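Local atomic coordinates of LbaCas13a H328A (C2c2) (Lachnospiraceae bacterium NK4A179, PDB entry 5WLH), a protein that binds a CRISPR guide RNA and, as a Cas13a-family nuclease, probably uses it to recognise and cleave target RNA. Residues F487-L491 with I935-A939; Q807-L811 with Q930-D934. One frame throughout, in Å; residues are numbered along the deposited sequence.

Contact 1 (F487-L491 with I935-A939). With nucleotides of chain B.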
ATOM      1  N   PHE A 487      12.563  15.411  -3.309  1.00 17.21           N
ATOM      2  CA  PHE A 487      12.985  14.854  -2.028  1.00 17.66           C
ATOM      3  C   PHE A 487      12.078  15.336  -0.901  1.00 17.95           C
ATOM      4  O   PHE A 487      11.786  14.578   0.033  1.00 19.19           O
ATOM      5  CB  PHE A 487      14.436  15.251  -1.730  1.00 15.64           C
ATOM      6  CG  PHE A 487      15.394  14.842  -2.800  1.00 17.87           C
ATOM      7  CD1 PHE A 487      15.825  13.525  -2.888  1.00 22.08           C
ATOM      8  CD2 PHE A 487      15.847  15.757  -3.726  1.00 21.55           C
ATOM      9  CE1 PHE A 487      16.708  13.120  -3.891  1.00 20.07           C
ATOM     10  CE2 PHE A 487      16.727  15.374  -4.729  1.00 25.51           C
ATOM     11  CZ  PHE A 487      17.176  14.053  -4.800  1.00 22.70           C
ATOM     12  N   ASP A 488      11.646  16.608  -0.964  1.00 17.72           N
ATOM     13  CA  ASP A 488      10.718  17.138   0.038  1.00 21.07           C
ATOM     14  C   ASP A 488       9.473  16.272   0.136  1.00 19.05           C
ATOM     15  O   ASP A 488       8.975  15.986   1.232  1.00 18.81           O
ATOM     16  CB  ASP A 488      10.293  18.574  -0.317  1.00 22.72           C
ATOM     17  CG  ASP A 488      11.404  19.586  -0.151  1.00 25.49           C
ATOM     18  OD1 ASP A 488      12.268  19.387   0.712  1.00 23.03           O
ATOM     19  OD2 ASP A 488      11.386  20.595  -0.871  1.00 25.49           O
ATOM     20  N   TYR A 489       8.923  15.893  -1.018  1.00 19.08           N
ATOM     21  CA  TYR A 489       7.703  15.094  -1.009  1.00 17.72           C
ATOM     22  C   TYR A 489       7.974  13.653  -0.609  1.00 16.51           C
ATOM     23  O   TYR A 489       7.095  12.991  -0.046  1.00 19.43           O
ATOM     24  CB  TYR A 489       7.031  15.176  -2.373  1.00 16.09           C
ATOM     25  CG  TYR A 489       5.986  16.283  -2.448  1.00 18.20           C
ATOM     26  CD1 TYR A 489       6.119  17.443  -1.697  1.00 19.36           C
ATOM     27  CD2 TYR A 489       4.879  16.156  -3.274  1.00 19.11           C
ATOM     28  CE1 TYR A 489       5.148  18.453  -1.760  1.00 24.94           C
ATOM     29  CE2 TYR A 489       3.908  17.156  -3.358  1.00 16.57           C
ATOM     30  CZ  TYR A 489       4.053  18.295  -2.597  1.00 22.33           C
ATOM     31  OH  TYR A 489       3.092  19.260  -2.686  1.00 21.83           O
ATOM     32  N   GLU A 490       9.167  13.132  -0.899  1.00 15.54           N
ATOM     33  CA  GLU A 490       9.508  11.823  -0.360  1.00 19.77           C
ATOM     34  C   GLU A 490       9.464  11.839   1.169  1.00 19.68           C
ATOM     35  O   GLU A 490       8.925  10.920   1.796  1.00 16.70           O
ATOM     36  CB  GLU A 490      10.884  11.397  -0.869  1.00 20.46           C
ATOM     37  CG  GLU A 490      10.922  11.097  -2.354  1.00 18.95           C
ATOM     38  CD  GLU A 490      12.227  10.452  -2.738  1.00 20.33           C
ATOM     39  OE1 GLU A 490      12.276   9.198  -2.821  1.00 22.94           O
ATOM     40  OE2 GLU A 490      13.206  11.216  -2.918  1.00 20.52           O
ATOM     41  N   LEU A 491      10.001  12.892   1.782  1.00 17.97           N
ATOM     42  CA  LEU A 491       9.942  13.009   3.238  1.00 17.07           C
ATOM     43  C   LEU A 491       8.500  13.073   3.729  1.00 16.71           C
ATOM     44  O   LEU A 491       8.148  12.417   4.718  1.00 19.13           O
ATOM     45  CB  LEU A 491      10.706  14.250   3.695  1.00 18.67           C
ATOM     46  CG  LEU A 491      12.239  14.208   3.569  1.00 21.67           C
ATOM     47  CD1 LEU A 491      12.783  15.591   3.876  1.00 25.87           C
ATOM     48  CD2 LEU A 491      12.824  13.190   4.529  1.00 24.19           C
ATOM     49  N   ILE A 935      16.330   9.111   1.664  1.00 20.88           N
ATOM     50  CA  ILE A 935      16.032  10.397   1.036  1.00 18.02           C
ATOM     51  C   ILE A 935      17.156  11.387   1.293  1.00 16.31           C
ATOM     52  O   ILE A 935      17.614  12.085   0.381  1.00 20.01           O
ATOM     53  CB  ILE A 935      14.703  10.961   1.547  1.00 15.58           C
ATOM     54  CG1 ILE A 935      13.535  10.025   1.192  1.00 18.55           C
ATOM     55  CG2 ILE A 935      14.484  12.360   0.932  1.00 16.91           C
ATOM     56  CD1 ILE A 935      12.326  10.227   2.105  1.00 18.75           C
ATOM     57  N   TYR A 936      17.573  11.503   2.555  1.00 17.92           N
ATOM     58  CA  TYR A 936      18.641  12.438   2.864  1.00 20.78           C
ATOM     59  C   TYR A 936      19.925  12.026   2.162  1.00 21.72           C
ATOM     60  O   TYR A 936      20.694  12.877   1.702  1.00 20.63           O
ATOM     61  CB  TYR A 936      18.832  12.511   4.369  1.00 21.37           C
ATOM     62  CG  TYR A 936      17.799  13.407   5.024  1.00 24.22           C
ATOM     63  CD1 TYR A 936      17.681  14.745   4.661  1.00 31.90           C
ATOM     64  CD2 TYR A 936      16.927  12.911   5.977  1.00 20.57           C
ATOM     65  CE1 TYR A 936      16.731  15.562   5.246  1.00 31.99           C
ATOM     66  CE2 TYR A 936      15.974  13.729   6.574  1.00 23.61           C
ATOM     67  CZ  TYR A 936      15.882  15.042   6.203  1.00 30.74           C
ATOM     68  OH  TYR A 936      14.943  15.854   6.790  1.00 28.60           O
ATOM     69  N   ARG A 937      20.171  10.718   2.078  1.00 23.37           N
ATOM     70  CA  ARG A 937      21.340  10.218   1.365  1.00 21.71           C
ATOM     71  C   ARG A 937      21.333  10.690  -0.084  1.00 21.13           C
ATOM     72  O   ARG A 937      22.347  11.177  -0.600  1.00 22.18           O
ATOM     73  CB  ARG A 937      21.356   8.691   1.428  1.00 21.90           C
ATOM     74  CG  ARG A 937      22.514   8.032   0.714  1.00 22.12           C
ATOM     75  CD  ARG A 937      22.328   6.503   0.735  1.00 21.38           C
ATOM     76  NE  ARG A 937      21.219   6.047  -0.103  1.00 21.62           N
ATOM     77  CZ  ARG A 937      21.240   5.987  -1.431  1.00 23.60           C
ATOM     78  NH1 ARG A 937      22.324   6.361  -2.107  1.00 27.72           N
ATOM     79  NH2 ARG A 937      20.169   5.567  -2.093  1.00 24.68           N
ATOM     80  N   ARG A 938      20.190  10.542  -0.759  1.00 19.26           N
ATOM     81  CA  ARG A 938      20.103  10.908  -2.165  1.00 18.05           C
ATOM     82  C   ARG A 938      20.060  12.418  -2.350  1.00 23.16           C
ATOM     83  O   ARG A 938      20.672  12.943  -3.286  1.00 20.93           O
ATOM     84  CB  ARG A 938      18.890  10.220  -2.808  1.00 19.00           C
ATOM     85  CG  ARG A 938      19.101   8.704  -2.990  1.00 20.98           C
ATOM     86  CD  ARG A 938      17.908   8.031  -3.681  1.00 20.76           C
ATOM     87  NE  ARG A 938      16.809   7.795  -2.736  1.00 22.68           N
ATOM     88  CZ  ARG A 938      15.705   8.535  -2.680  1.00 24.10           C
ATOM     89  NH1 ARG A 938      15.554   9.560  -3.501  1.00 20.46           N
ATOM     90  NH2 ARG A 938      14.752   8.255  -1.795  1.00 23.21           N
ATOM     91  N   ALA A 939      19.379  13.139  -1.449  1.00 20.31           N
ATOM     92  CA  ALA A 939      19.460  14.598  -1.478  1.00 21.73           C
ATOM     93  C   ALA A 939      20.908  15.047  -1.320  1.00 21.13           C
ATOM     94  O   ALA A 939      21.378  15.927  -2.049  1.00 24.33           O
ATOM     95  CB  ALA A 939      18.589  15.207  -0.378  1.00 22.61           C
TER
ATOM     96  P     A B  26       6.432   7.803  -4.565  1.00 22.34           P
ATOM     97  OP1   A B  26       5.248   7.466  -3.737  1.00 24.87           O
ATOM     98  OP2   A B  26       6.527   7.455  -6.000  1.00 25.06           O
ATOM     99  O5'   A B  26       6.675   9.366  -4.456  1.00 22.22           O
ATOM    100  C5'   A B  26       6.465  10.085  -3.243  1.00 22.92           C
ATOM    101  C4'   A B  26       6.157  11.525  -3.560  1.00 25.15           C
ATOM    102  O4'   A B  26       7.355  12.149  -4.100  1.00 25.47           O
ATOM    103  C3'   A B  26       5.078  11.703  -4.621  1.00 25.99           C
ATOM    104  O3'   A B  26       4.409  12.940  -4.404  1.00 25.22           O
ATOM    105  C2'   A B  26       5.899  11.781  -5.904  1.00 25.39           C
ATOM    106  O2'   A B  26       5.254  12.378  -7.007  1.00 27.34           O
ATOM    107  C1'   A B  26       7.126  12.567  -5.434  1.00 22.39           C
ATOM    108  N9    A B  26       8.311  12.213  -6.209  1.00 24.39           N
ATOM    109  C8    A B  26       9.192  11.198  -5.939  1.00 23.82           C
ATOM    110  N7    A B  26      10.136  11.083  -6.856  1.00 20.07           N
ATOM    111  C5    A B  26       9.840  12.084  -7.757  1.00 19.73           C
ATOM    112  C6    A B  26      10.490  12.479  -8.942  1.00 22.59           C
ATOM    113  N6    A B  26      11.584  11.844  -9.389  1.00 23.14           N
ATOM    114  N1    A B  26       9.951  13.492  -9.637  1.00 27.97           N
ATOM    115  C2    A B  26       8.849  14.103  -9.163  1.00 26.77           C
ATOM    116  N3    A B  26       8.162  13.818  -8.057  1.00 29.15           N
ATOM    117  C4    A B  26       8.723  12.791  -7.388  1.00 24.29           C
ATOM    118  P     A B  25      10.803   6.141  -7.954  1.00 25.78           P
ATOM    119  OP1   A B  25      12.119   6.833  -7.819  1.00 28.47           O
ATOM    120  OP2   A B  25      10.616   5.113  -9.003  1.00 24.24           O
ATOM    121  O5'   A B  25      10.480   5.489  -6.546  1.00 24.81           O
ATOM    122  C5'   A B  25       9.214   4.907  -6.268  1.00 28.67           C
ATOM    123  C4'   A B  25       8.728   5.309  -4.902  1.00 24.50           C
ATOM    124  O4'   A B  25       9.498   4.622  -3.877  1.00 23.02           O
ATOM    125  C3'   A B  25       8.835   6.804  -4.587  1.00 21.33           C
ATOM    126  O3'   A B  25       7.700   7.188  -3.822  1.00 21.76           O
ATOM    127  C2'   A B  25      10.049   6.879  -3.674  1.00 19.32           C
ATOM    128  O2'   A B  25      10.051   7.992  -2.802  1.00 20.07           O
ATOM    129  C1'   A B  25       9.916   5.569  -2.913  1.00 20.70           C
ATOM    130  N9    A B  25      11.150   5.143  -2.265  1.00 24.20           N
ATOM    131  C8    A B  25      12.438   5.371  -2.685  1.00 28.09           C
ATOM    132  N7    A B  25      13.343   4.918  -1.850  1.00 29.24           N
ATOM    133  C5    A B  25      12.590   4.370  -0.821  1.00 24.84           C
ATOM    134  C6    A B  25      12.958   3.728   0.366  1.00 28.28           C
ATOM    135  N6    A B  25      14.233   3.533   0.710  1.00 26.84           N
ATOM    136  N1    A B  25      11.976   3.311   1.192  1.00 27.90           N
ATOM    137  C2    A B  25      10.699   3.510   0.845  1.00 20.01           C
ATOM    138  N3    A B  25      10.236   4.109  -0.254  1.00 19.14           N
ATOM    139  C4    A B  25      11.241   4.513  -1.049  1.00 20.79           C
ATOM    140  P     U B  27       2.866  13.101  -4.810  1.00 27.24           P
ATOM    141  OP1   U B  27       2.733  12.997  -6.260  1.00 26.02           O
ATOM    142  OP2   U B  27       2.296  14.311  -4.157  1.00 24.00           O
ATOM    143  O5'   U B  27       2.193  11.825  -4.157  1.00 22.54           O
ATOM    144  C5'   U B  27       0.790  11.663  -4.167  1.00 18.55           C
ATOM    145  C4'   U B  27       0.477  10.198  -4.080  1.00 17.72           C
ATOM    146  O4'   U B  27       0.724   9.594  -5.374  1.00 17.81           O
ATOM    147  C3'   U B  27       1.341   9.410  -3.076  1.00 17.45           C
ATOM    148  O3'   U B  27       0.526   8.474  -2.399  1.00 20.10           O
ATOM    149  C2'   U B  27       2.269   8.609  -3.986  1.00 15.48           C
ATOM    150  O2'   U B  27       2.765   7.413  -3.413  1.00 16.88           O
ATOM    151  C1'   U B  27       1.328   8.350  -5.150  1.00 17.14           C
ATOM    152  N1    U B  27       1.925   7.811  -6.377  1.00 17.60           N
ATOM    153  C2    U B  27       1.099   6.996  -7.145  1.00 18.53           C
ATOM    154  O2    U B  27      -0.070   6.808  -6.872  1.00 17.59           O
ATOM    155  N3    U B  27       1.686   6.443  -8.264  1.00 18.15           N
ATOM    156  C4    U B  27       2.995   6.620  -8.659  1.00 20.52           C
ATOM    157  O4    U B  27       3.399   6.052  -9.684  1.00 20.43           O
ATOM    158  C5    U B  27       3.780   7.448  -7.790  1.00 21.30           C
ATOM    159  C6    U B  27       3.242   8.000  -6.698  1.00 19.59           C
TER

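Contact 2 (Q807-L811 with Q930-D934). With nucleotides of chain B.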
ATOM      1  N   GLN A 807      22.929  -1.639   5.460  1.00 27.27           N
ATOM      2  CA  GLN A 807      22.852  -0.597   4.440  1.00 28.65           C
ATOM      3  C   GLN A 807      23.296  -1.105   3.080  1.00 29.63           C
ATOM      4  O   GLN A 807      22.743  -0.688   2.057  1.00 27.01           O
ATOM      5  CB  GLN A 807      23.665   0.621   4.877  1.00 29.48           C
ATOM      6  CG  GLN A 807      23.049   1.281   6.111  1.00 31.55           C
ATOM      7  CD  GLN A 807      23.922   2.335   6.758  1.00 33.10           C
ATOM      8  OE1 GLN A 807      25.155   2.238   6.765  1.00 35.48           O
ATOM      9  NE2 GLN A 807      23.283   3.346   7.318  1.00 31.23           N
ATOM     10  N   ILE A 808      24.255  -2.033   3.041  1.00 28.52           N
ATOM     11  CA  ILE A 808      24.564  -2.691   1.777  1.00 30.22           C
ATOM     12  C   ILE A 808      23.351  -3.468   1.276  1.00 29.89           C
ATOM     13  O   ILE A 808      22.991  -3.391   0.094  1.00 31.44           O
ATOM     14  CB  ILE A 808      25.804  -3.593   1.925  1.00 30.66           C
ATOM     15  CG1 ILE A 808      27.017  -2.745   2.292  1.00 37.37           C
ATOM     16  CG2 ILE A 808      26.041  -4.345   0.639  1.00 29.25           C
ATOM     17  CD1 ILE A 808      28.201  -3.555   2.801  1.00 38.30           C
ATOM     18  N   CYS A 809      22.692  -4.222   2.171  1.00 28.54           N
ATOM     19  CA  CYS A 809      21.503  -4.970   1.772  1.00 25.28           C
ATOM     20  C   CYS A 809      20.425  -4.047   1.231  1.00 26.86           C
ATOM     21  O   CYS A 809      19.775  -4.360   0.231  1.00 29.25           O
ATOM     22  CB  CYS A 809      20.926  -5.756   2.947  1.00 32.71           C
ATOM     23  SG  CYS A 809      21.895  -7.182   3.470  1.00 36.78           S
ATOM     24  N   GLN A 810      20.202  -2.921   1.907  1.00 26.95           N
ATOM     25  CA  GLN A 810      19.153  -2.002   1.473  1.00 29.72           C
ATOM     26  C   GLN A 810      19.458  -1.440   0.091  1.00 29.34           C
ATOM     27  O   GLN A 810      18.570  -1.359  -0.766  1.00 31.71           O
ATOM     28  CB  GLN A 810      18.999  -0.873   2.491  1.00 29.07           C
ATOM     29  CG  GLN A 810      18.558  -1.347   3.853  1.00 27.93           C
ATOM     30  CD  GLN A 810      18.861  -0.346   4.938  1.00 26.18           C
ATOM     31  OE1 GLN A 810      19.480   0.688   4.693  1.00 26.34           O
ATOM     32  NE2 GLN A 810      18.396  -0.629   6.141  1.00 26.91           N
ATOM     33  N   LEU A 811      20.713  -1.061  -0.145  1.00 27.87           N
ATOM     34  CA  LEU A 811      21.075  -0.484  -1.433  1.00 31.99           C
ATOM     35  C   LEU A 811      21.017  -1.526  -2.537  1.00 38.41           C
ATOM     36  O   LEU A 811      20.691  -1.192  -3.681  1.00 39.83           O
ATOM     37  CB  LEU A 811      22.458   0.158  -1.354  1.00 29.11           C
ATOM     38  CG  LEU A 811      22.496   1.385  -0.438  1.00 34.15           C
ATOM     39  CD1 LEU A 811      23.899   1.935  -0.334  1.00 35.87           C
ATOM     40  CD2 LEU A 811      21.526   2.459  -0.919  1.00 33.02           C
ATOM     41  N   GLN A 930      14.461   3.953   7.560  1.00 17.70           N
ATOM     42  CA  GLN A 930      15.300   3.696   6.398  1.00 19.76           C
ATOM     43  C   GLN A 930      14.945   4.616   5.248  1.00 19.73           C
ATOM     44  O   GLN A 930      15.830   5.066   4.520  1.00 19.35           O
ATOM     45  CB  GLN A 930      15.161   2.242   5.952  1.00 19.77           C
ATOM     46  CG  GLN A 930      16.325   1.775   5.074  1.00 21.73           C
ATOM     47  CD  GLN A 930      16.163   2.117   3.617  1.00 25.61           C
ATOM     48  OE1 GLN A 930      15.041   2.318   3.134  1.00 24.81           O
ATOM     49  NE2 GLN A 930      17.289   2.134   2.878  1.00 21.69           N
ATOM     50  N   TYR A 931      13.644   4.857   5.036  1.00 19.41           N
ATOM     51  CA  TYR A 931      13.211   5.739   3.956  1.00 19.36           C
ATOM     52  C   TYR A 931      13.747   7.150   4.173  1.00 18.85           C
ATOM     53  O   TYR A 931      14.339   7.754   3.274  1.00 18.54           O
ATOM     54  CB  TYR A 931      11.677   5.714   3.889  1.00 19.05           C
ATOM     55  CG  TYR A 931      10.991   6.352   2.700  1.00 18.00           C
ATOM     56  CD1 TYR A 931      11.690   6.768   1.565  1.00 15.21           C
ATOM     57  CD2 TYR A 931       9.612   6.524   2.720  1.00 17.64           C
ATOM     58  CE1 TYR A 931      11.018   7.357   0.490  1.00 21.09           C
ATOM     59  CE2 TYR A 931       8.951   7.090   1.670  1.00 19.85           C
ATOM     60  CZ  TYR A 931       9.645   7.514   0.565  1.00 24.23           C
ATOM     61  OH  TYR A 931       8.928   8.092  -0.458  1.00 19.00           O
ATOM     62  N   VAL A 932      13.604   7.668   5.386  1.00 16.17           N
ATOM     63  CA  VAL A 932      14.102   9.011   5.661  1.00 18.55           C
ATOM     64  C   VAL A 932      15.610   9.062   5.444  1.00 19.36           C
ATOM     65  O   VAL A 932      16.133  10.005   4.844  1.00 18.79           O
ATOM     66  CB  VAL A 932      13.704   9.437   7.086  1.00 21.17           C
ATOM     67  CG1 VAL A 932      14.428  10.714   7.495  1.00 19.24           C
ATOM     68  CG2 VAL A 932      12.167   9.612   7.192  1.00 21.22           C
ATOM     69  N   TRP A 933      16.330   8.048   5.927  1.00 17.57           N
ATOM     70  CA  TRP A 933      17.775   8.007   5.704  1.00 22.36           C
ATOM     71  C   TRP A 933      18.093   8.007   4.214  1.00 19.70           C
ATOM     72  O   TRP A 933      18.993   8.723   3.756  1.00 22.48           O
ATOM     73  CB  TRP A 933      18.352   6.766   6.392  1.00 17.55           C
ATOM     74  CG  TRP A 933      19.786   6.392   6.033  1.00 23.85           C
ATOM     75  CD1 TRP A 933      20.935   6.801   6.678  1.00 29.61           C
ATOM     76  CD2 TRP A 933      20.206   5.514   4.988  1.00 23.90           C
ATOM     77  NE1 TRP A 933      22.040   6.231   6.081  1.00 22.03           N
ATOM     78  CE2 TRP A 933      21.623   5.451   5.034  1.00 25.11           C
ATOM     79  CE3 TRP A 933      19.532   4.784   4.005  1.00 24.15           C
ATOM     80  CZ2 TRP A 933      22.363   4.674   4.145  1.00 25.27           C
ATOM     81  CZ3 TRP A 933      20.268   4.024   3.116  1.00 28.29           C
ATOM     82  CH2 TRP A 933      21.677   3.972   3.195  1.00 26.94           C
ATOM     83  N   ASP A 934      17.345   7.223   3.440  1.00 20.41           N
ATOM     84  CA  ASP A 934      17.643   7.088   2.020  1.00 22.79           C
ATOM     85  C   ASP A 934      17.376   8.388   1.270  1.00 21.94           C
ATOM     86  O   ASP A 934      18.109   8.741   0.337  1.00 21.19           O
ATOM     87  CB  ASP A 934      16.819   5.939   1.438  1.00 22.54           C
ATOM     88  CG  ASP A 934      17.246   5.584   0.033  1.00 23.02           C
ATOM     89  OD1 ASP A 934      18.384   5.091  -0.127  1.00 26.79           O
ATOM     90  OD2 ASP A 934      16.453   5.797  -0.907  1.00 22.76           O
TER
ATOM     91  P     A B  25      10.803   6.141  -7.954  1.00 25.78           P
ATOM     92  OP1   A B  25      12.119   6.833  -7.819  1.00 28.47           O
ATOM     93  OP2   A B  25      10.616   5.113  -9.003  1.00 24.24           O
ATOM     94  O5'   A B  25      10.480   5.489  -6.546  1.00 24.81           O
ATOM     95  C5'   A B  25       9.214   4.907  -6.268  1.00 28.67           C
ATOM     96  C4'   A B  25       8.728   5.309  -4.902  1.00 24.50           C
ATOM     97  O4'   A B  25       9.498   4.622  -3.877  1.00 23.02           O
ATOM     98  C3'   A B  25       8.835   6.804  -4.587  1.00 21.33           C
ATOM     99  O3'   A B  25       7.700   7.188  -3.822  1.00 21.76           O
ATOM    100  C2'   A B  25      10.049   6.879  -3.674  1.00 19.32           C
ATOM    101  O2'   A B  25      10.051   7.992  -2.802  1.00 20.07           O
ATOM    102  C1'   A B  25       9.916   5.569  -2.913  1.00 20.70           C
ATOM    103  N9    A B  25      11.150   5.143  -2.265  1.00 24.20           N
ATOM    104  C8    A B  25      12.438   5.371  -2.685  1.00 28.09           C
ATOM    105  N7    A B  25      13.343   4.918  -1.850  1.00 29.24           N
ATOM    106  C5    A B  25      12.590   4.370  -0.821  1.00 24.84           C
ATOM    107  C6    A B  25      12.958   3.728   0.366  1.00 28.28           C
ATOM    108  N6    A B  25      14.233   3.533   0.710  1.00 26.84           N
ATOM    109  N1    A B  25      11.976   3.311   1.192  1.00 27.90           N
ATOM    110  C2    A B  25      10.699   3.510   0.845  1.00 20.01           C
ATOM    111  N3    A B  25      10.236   4.109  -0.254  1.00 19.14           N
ATOM    112  C4    A B  25      11.241   4.513  -1.049  1.00 20.79           C
TER

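Contact 1 (F487-L491 with I935-A939)
E490 and R938 meet end-on in a two-pronged salt bridge between two almost exactly antiparallel helix segments, whose N-to-C directions lie 173° apart. E490 can be followed outward atom by atom. E490 CB rests on the I935 side chain, 3.5 Å from I935 CD1; CG passes the ribose of A25 of chain B; and the carboxylate then divides its oxygens. E490 OE2 offers its syn lone pair to R938 NH1 at 2.9 Å, a nearly straight bond in the guanidinium plane. E490 OE1 is met by R938 NH2 at 2.8 Å, again from the syn side but well out of the carboxylate plane, and the same oxygen accepts a short 2.5 Å hydrogen bond from O2' of A25 of chain B. The two flat groups are turned 45° from each other, consistent with one prong being straighter than the other. With its chain bent at chi3 (-79°), R938 folds its guanidinium toward E490 while NE pairs with D934, so that the arginine joins two acids and its rotation is restricted. The site illustrates how a buried ion pair can present a carboxylate to an RNA 2'-hydroxyl.

Beside it the packing is apolar. A939 CA sits over the face of the F487 ring, a CH-pi contact 3.9 Å from the centroid, and L491 CD2 touches both I935 CD1 and, at 3.8 Å, CE2 of Y936, whose hydroxyl bonds to the I950 carbonyl. Helix 486-517 thus packs on the C-terminal part of helix 915-941, with helix 429-458 against its D488 and Y489 side and strand 22-28 reaching F487 and R938.

Contact 2 (Q807-L811 with Q930-D934)
With CG anti to the backbone N, Q930 starts its side chain away from that nitrogen, and a bend at chi2 (-85°) then swings the amide between Q810 and the RNA. Q810 arrives from the opposite direction on an extended chain, and the two amide planes stand 71° apart. Q930 NE2 gives a weak hydrogen bond to Q810 OE1 at 3.2 Å, while the Q810 amide carbon lies against Q930 CG. The amide of Q810 is held from its other end by NE2, which donates to the S673 carbonyl. With NE2 turned to Q810, the other end of the Q930 amide, Q930 OE1, accepts N6 of A25 of chain B at 2.8 Å, in an almost straight bond (174°). Q810 thus stands in the second shell, and its weak bond may help orient the Q930 amide.

The motif is a steep helix-helix crossing: segment 807-811, on helix 805-813, crosses segment 930-934 of helix 915-941, whose adjoining face binds the guide. There one face of the Y931 ring is covered by the base of A25 of chain B, with N3 3.3 Å above the ring plane, over its centre, and Y931 OH donates to O2' of A25 at 2.6 Å.

W933 fills the crossing. Q807 crosses it obliquely, the amide plane tilted only slightly from that of the indole, with Q807 NE2 3.4 Å from W933 NE1; both are donors, so this is contact without a bond, and Q807 OE1 is instead engaged by T804 N. L811 CD2 approaches the indole edge near its plane, 4.4 Å from W933 CH2, and also borders the carboxylate of D934, whose OD1 is salt-bridged to R937.

Both contacts use successive turns of helix 915-941, and their centres lie about 12 Å apart. Contact 1 is wholly buried and joins this helix to an antiparallel neighbour through a charged pair and an apolar surface; contact 2 is only partly buried, crosses steeply, covers less area and relies on amides and an indole. A25 of chain B touches both, by its ribose and by its base. D934 couples the two through R937 and R938, and R937 also packs on L811. Along the chain, contact 2 is nested within the loop that contact 1 closes.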